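Local atomic coordinates of uricase (PDB entry 4R8X), a protein that catalyses the oxidation of urate to 5-hydroxyisourate, the first step on the way from urate to (S)-allantoin. Residues F91-Y94 and V95-F99; S302-Q305 and E306-A309. All blocks are in the same frame, centred on the assembly; numbering follows the deposited sequence.

Both contacts are local, so neither closes a loop: each joins residues that follow directly in sequence. From the N terminus, contact 1 comes first, after strand 40-50 and helix 69-82. It bonds successive turns of helix 88-102, which packs beside helix 69-82 and against the strands of the large antiparallel sheet. The chain then runs through most of that sheet and through helices 225-238 and 244-258. Contact 2 follows near the end, where strand 296-304 passes into helix 305-312. The two are in series and neither nest nor cross. Their centres lie 31 Å apart, with the nearest atoms about 20 Å from each other.

Contact 1 of 2, residues F91-Y94 and V95-F99; sequences FLQY and VCEAF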
loop_
_atom_site.group_PDB
_atom_site.type_symbol
_atom_site.label_atom_id
_atom_site.label_comp_id
_atom_site.label_asym_id
_atom_site.label_seq_id
_atom_site.Cartn_x
_atom_site.Cartn_y
_atom_site.Cartn_z
ATOM N N PHE D 91 -24.632 11.472 12.099
ATOM C CA PHE D 91 -24.382 12.208 10.874
ATOM C C PHE D 91 -24.829 11.441 9.628
ATOM O O PHE D 91 -25.466 12.010 8.750
ATOM C CB PHE D 91 -22.907 12.570 10.753
ATOM C CG PHE D 91 -22.574 13.300 9.485
ATOM C CD1 PHE D 91 -23.156 14.530 9.210
ATOM C CD2 PHE D 91 -21.702 12.748 8.555
ATOM C CE1 PHE D 91 -22.869 15.205 8.035
ATOM C CE2 PHE D 91 -21.400 13.414 7.384
ATOM C CZ PHE D 91 -21.979 14.651 7.117
ATOM N N LEU D 92 -24.513 10.148 9.555
ATOM C CA LEU D 92 -24.872 9.360 8.386
ATOM C C LEU D 92 -26.390 9.267 8.206
ATOM O O LEU D 92 -26.893 9.393 7.088
ATOM C CB LEU D 92 -24.242 7.961 8.453
ATOM C CG LEU D 92 -22.712 7.904 8.467
ATOM C CD1 LEU D 92 -22.281 6.465 8.254
ATOM C CD2 LEU D 92 -22.069 8.838 7.427
ATOM N N GLN D 93 -27.117 9.056 9.296
ATOM C CA GLN D 93 -28.570 8.990 9.160
ATOM C C GLN D 93 -29.154 10.336 8.729
ATOM O O GLN D 93 -30.049 10.381 7.892
ATOM C CB GLN D 93 -29.247 8.515 10.441
ATOM C CG GLN D 93 -30.737 8.325 10.247
ATOM C CD GLN D 93 -31.394 7.641 11.412
ATOM O OE1 GLN D 93 -30.733 7.006 12.232
ATOM N NE2 GLN D 93 -32.708 7.764 11.498
ATOM N N TYR D 94 -28.625 11.415 9.304
ATOM C CA TYR D 94 -28.995 12.779 8.943
ATOM C C TYR D 94 -28.850 13.008 7.439
ATOM O O TYR D 94 -29.756 13.528 6.782
ATOM C CB TYR D 94 -28.125 13.749 9.753
ATOM C CG TYR D 94 -28.188 15.222 9.399
ATOM C CD1 TYR D 94 -29.344 15.971 9.606
ATOM C CD2 TYR D 94 -27.052 15.886 8.939
ATOM C CE1 TYR D 94 -29.368 17.327 9.318
ATOM C CE2 TYR D 94 -27.074 17.231 8.648
ATOM C CZ TYR D 94 -28.229 17.949 8.838
ATOM O OH TYR D 94 -28.241 19.293 8.553
ATOM N N VAL D 95 -27.712 12.607 6.885
ATOM C CA VAL D 95 -27.450 12.770 5.453
ATOM C C VAL D 95 -28.353 11.908 4.569
ATOM O O VAL D 95 -28.878 12.395 3.570
ATOM C CB VAL D 95 -25.961 12.520 5.128
ATOM C CG1 VAL D 95 -25.719 12.483 3.616
ATOM C CG2 VAL D 95 -25.087 13.590 5.780
ATOM N N CYS D 96 -28.524 10.637 4.937
ATOM C CA CYS D 96 -29.433 9.742 4.219
ATOM C C CYS D 96 -30.828 10.338 4.121
ATOM O O CYS D 96 -31.430 10.370 3.047
ATOM C CB CYS D 96 -29.543 8.402 4.948
ATOM S SG CYS D 96 -28.111 7.308 4.838
ATOM N N GLU D 97 -31.342 10.780 5.261
ATOM C CA GLU D 97 -32.700 11.318 5.294
ATOM C C GLU D 97 -32.785 12.589 4.469
ATOM O O GLU D 97 -33.775 12.821 3.770
ATOM C CB GLU D 97 -33.131 11.542 6.739
ATOM C CG GLU D 97 -33.401 10.215 7.427
ATOM C CD GLU D 97 -33.576 10.298 8.930
ATOM O OE1 GLU D 97 -33.194 11.315 9.550
ATOM O OE2 GLU D 97 -34.103 9.318 9.494
ATOM N N ALA D 98 -31.734 13.402 4.525
ATOM C CA ALA D 98 -31.701 14.648 3.766
ATOM C C ALA D 98 -31.727 14.385 2.258
ATOM O O ALA D 98 -32.452 15.061 1.520
ATOM C CB ALA D 98 -30.472 15.462 4.149
ATOM N N PHE D 99 -30.941 13.410 1.797
ATOM C CA PHE D 99 -30.974 13.034 0.385
ATOM C C PHE D 99 -32.396 12.629 -0.027
ATOM O O PHE D 99 -32.896 13.058 -1.070
ATOM C CB PHE D 99 -30.016 11.864 0.101
ATOM C CG PHE D 99 -28.612 12.266 -0.284
ATOM C CD1 PHE D 99 -28.363 12.964 -1.449
ATOM C CD2 PHE D 99 -27.536 11.870 0.494
ATOM C CE1 PHE D 99 -27.067 13.296 -1.818
ATOM C CE2 PHE D 99 -26.236 12.188 0.136
ATOM C CZ PHE D 99 -26.001 12.913 -1.020
#
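Q93 NE2 gives E97 OE2 a hydrogen bond of 2.9 Å, almost perfectly straight at 178°. The acceptor lies in the amide plane of Q93, yet the donor stands above the carboxylate plane of E97. The two flat groups are turned 80° apart. Both chains are extended beyond CG. Q93 sets its CG anti to its own nitrogen (chi1 -175°), whereas CG of E97 stays beside its nitrogen. The side chains can therefore meet one helical turn apart. In the backbone, E97 N also bonds Q93 O at 3.0 Å, so backbone and side chains link the same pair twice. V95, C96 and A98 likewise bond back to F91, L92 and Y94, the i to i+4 pattern of an alpha helix. This helix, 88-102, lies with helix 69-82 against the antiparallel sheet, as in the tunnelling (T) fold of the uricase family. L92 and C96 face strands 108-125 and 143-153. F91 and V95 touch helix 69-82. V95 CG2 sits over one face of the F91 ring, 3.8 Å from its centroid. This CH-pi contact is offset toward the rim, with F91 CZ 3.5 Å from V95 CG2. The Y94 ring extends toward helix 69-82 and meets H79. Its OH is hydrogen-bonded to S82 OG. A98 CB packs 3.3 Å from Y94 O.

Contact 2 of 2, residues S302-Q305 and E306-A309; sequences SVHQ and EDLA
D307 OD2 accepts a hydrogen bond from H304 N at 2.9 Å. This is one half of a capping box at the start of helix 305-312: H304 is the N-cap, and the side chain three residues on reaches back to its N-H. The bond reaches the anti side of the carboxylate, 26° out of its plane. D307 CG lies beside its own nitrogen (chi1 -66°), which turns the carboxylate back toward the strand. D307 N also bonds H304 O at 2.8 Å, but from above the carbonyl plane. The tightly packed side is here. V303 CG1 lies 3.7 Å from D307 OD2, and V303 packs on L253 and L256 of helix 244-258. D307 OD1 forms salt bridges with R310 and with R3 of a second subunit. Such paired arginines would favour a charged carboxylate. Q305 and L308 run side by side, with Q305 OE1 3.7 Å from L308 CD2. Q305 NE2 is bonded to L256 O and L262 O, which ties the new helix to the end of helix 244-258 and to strand 262-271. The H304 ring turns back along the strand, where its NE2 shares a 2.8 Å hydrogen bond with S302 OG. A309 and E306 are exposed. Beside E306 the link is looser: a water accepts from Q305 N at 3.2 Å and donates to E306 OE1 at 3.3 Å.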
loop_
_atom_site.group_PDB
_atom_site.type_symbol
_atom_site.label_atom_id
_atom_site.label_comp_id
_atom_site.label_asym_id
_atom_site.label_seq_id
_atom_site.Cartn_x
_atom_site.Cartn_y
_atom_site.Cartn_z
ATOM N N SER D 302 -20.250 -13.925 15.873
ATOM C CA SER D 302 -21.118 -12.989 16.576
ATOM C C SER D 302 -21.565 -13.548 17.924
ATOM O O SER D 302 -21.828 -14.746 18.061
ATOM C CB SER D 302 -22.327 -12.594 15.721
ATOM O OG SER D 302 -23.144 -13.712 15.422
ATOM N N VAL D 303 -21.630 -12.656 18.909
ATOM C CA VAL D 303 -22.039 -12.962 20.271
ATOM C C VAL D 303 -23.314 -12.158 20.552
ATOM O O VAL D 303 -23.426 -11.000 20.141
ATOM C CB VAL D 303 -20.933 -12.588 21.275
ATOM C CG1 VAL D 303 -21.247 -13.127 22.660
ATOM C CG2 VAL D 303 -19.591 -13.128 20.804
ATOM N N HIS D 304 -24.282 -12.779 21.223
ATOM C CA HIS D 304 -25.610 -12.195 21.369
ATOM C C HIS D 304 -26.007 -12.169 22.837
ATOM O O HIS D 304 -25.433 -12.901 23.638
ATOM C CB HIS D 304 -26.604 -13.009 20.537
ATOM C CG HIS D 304 -26.207 -13.120 19.097
ATOM N ND1 HIS D 304 -26.810 -12.382 18.103
ATOM C CD2 HIS D 304 -25.240 -13.850 18.490
ATOM C CE1 HIS D 304 -26.245 -12.666 16.942
ATOM N NE2 HIS D 304 -25.288 -13.554 17.150
ATOM N N GLN D 305 -26.964 -11.322 23.202
ATOM C CA GLN D 305 -27.385 -11.238 24.602
ATOM C C GLN D 305 -27.791 -12.596 25.191
ATOM O O GLN D 305 -27.559 -12.861 26.365
ATOM C CB GLN D 305 -28.516 -10.221 24.788
ATOM C CG GLN D 305 -28.082 -8.761 24.634
ATOM C CD GLN D 305 -27.161 -8.277 25.750
ATOM O OE1 GLN D 305 -26.868 -9.004 26.692
ATOM N NE2 GLN D 305 -26.702 -7.035 25.639
ATOM N N GLU D 306 -28.351 -13.464 24.355
ATOM C CA GLU D 306 -28.728 -14.805 24.793
ATOM C C GLU D 306 -27.510 -15.614 25.248
ATOM O O GLU D 306 -27.620 -16.456 26.140
ATOM C CB GLU D 306 -29.494 -15.543 23.690
ATOM C CG GLU D 306 -30.883 -14.973 23.392
ATOM C CD GLU D 306 -30.870 -13.701 22.549
ATOM O OE1 GLU D 306 -29.799 -13.312 22.031
ATOM O OE2 GLU D 306 -31.950 -13.088 22.406
ATOM N N ASP D 307 -26.350 -15.352 24.644
ATOM C CA ASP D 307 -25.110 -16.002 25.071
ATOM C C ASP D 307 -24.739 -15.568 26.478
ATOM O O ASP D 307 -24.382 -16.388 27.319
ATOM C CB ASP D 307 -23.959 -15.692 24.111
ATOM C CG ASP D 307 -24.172 -16.287 22.735
ATOM O OD1 ASP D 307 -24.582 -17.466 22.653
ATOM O OD2 ASP D 307 -23.931 -15.577 21.738
ATOM N N LEU D 308 -24.821 -14.267 26.731
ATOM C CA LEU D 308 -24.483 -13.734 28.044
ATOM C C LEU D 308 -25.431 -14.294 29.104
ATOM O O LEU D 308 -25.002 -14.685 30.189
ATOM C CB LEU D 308 -24.545 -12.212 28.024
ATOM C CG LEU D 308 -24.169 -11.534 29.340
ATOM C CD1 LEU D 308 -22.701 -11.786 29.687
ATOM C CD2 LEU D 308 -24.462 -10.052 29.261
ATOM N N ALA D 309 -26.716 -14.353 28.773
ATOM C CA ALA D 309 -27.693 -14.914 29.695
ATOM C C ALA D 309 -27.383 -16.379 30.013
ATOM O O ALA D 309 -27.502 -16.814 31.162
ATOM C CB ALA D 309 -29.100 -14.763 29.139
HETATM O O HOH W 1 -29.423 -10.111 21.492
#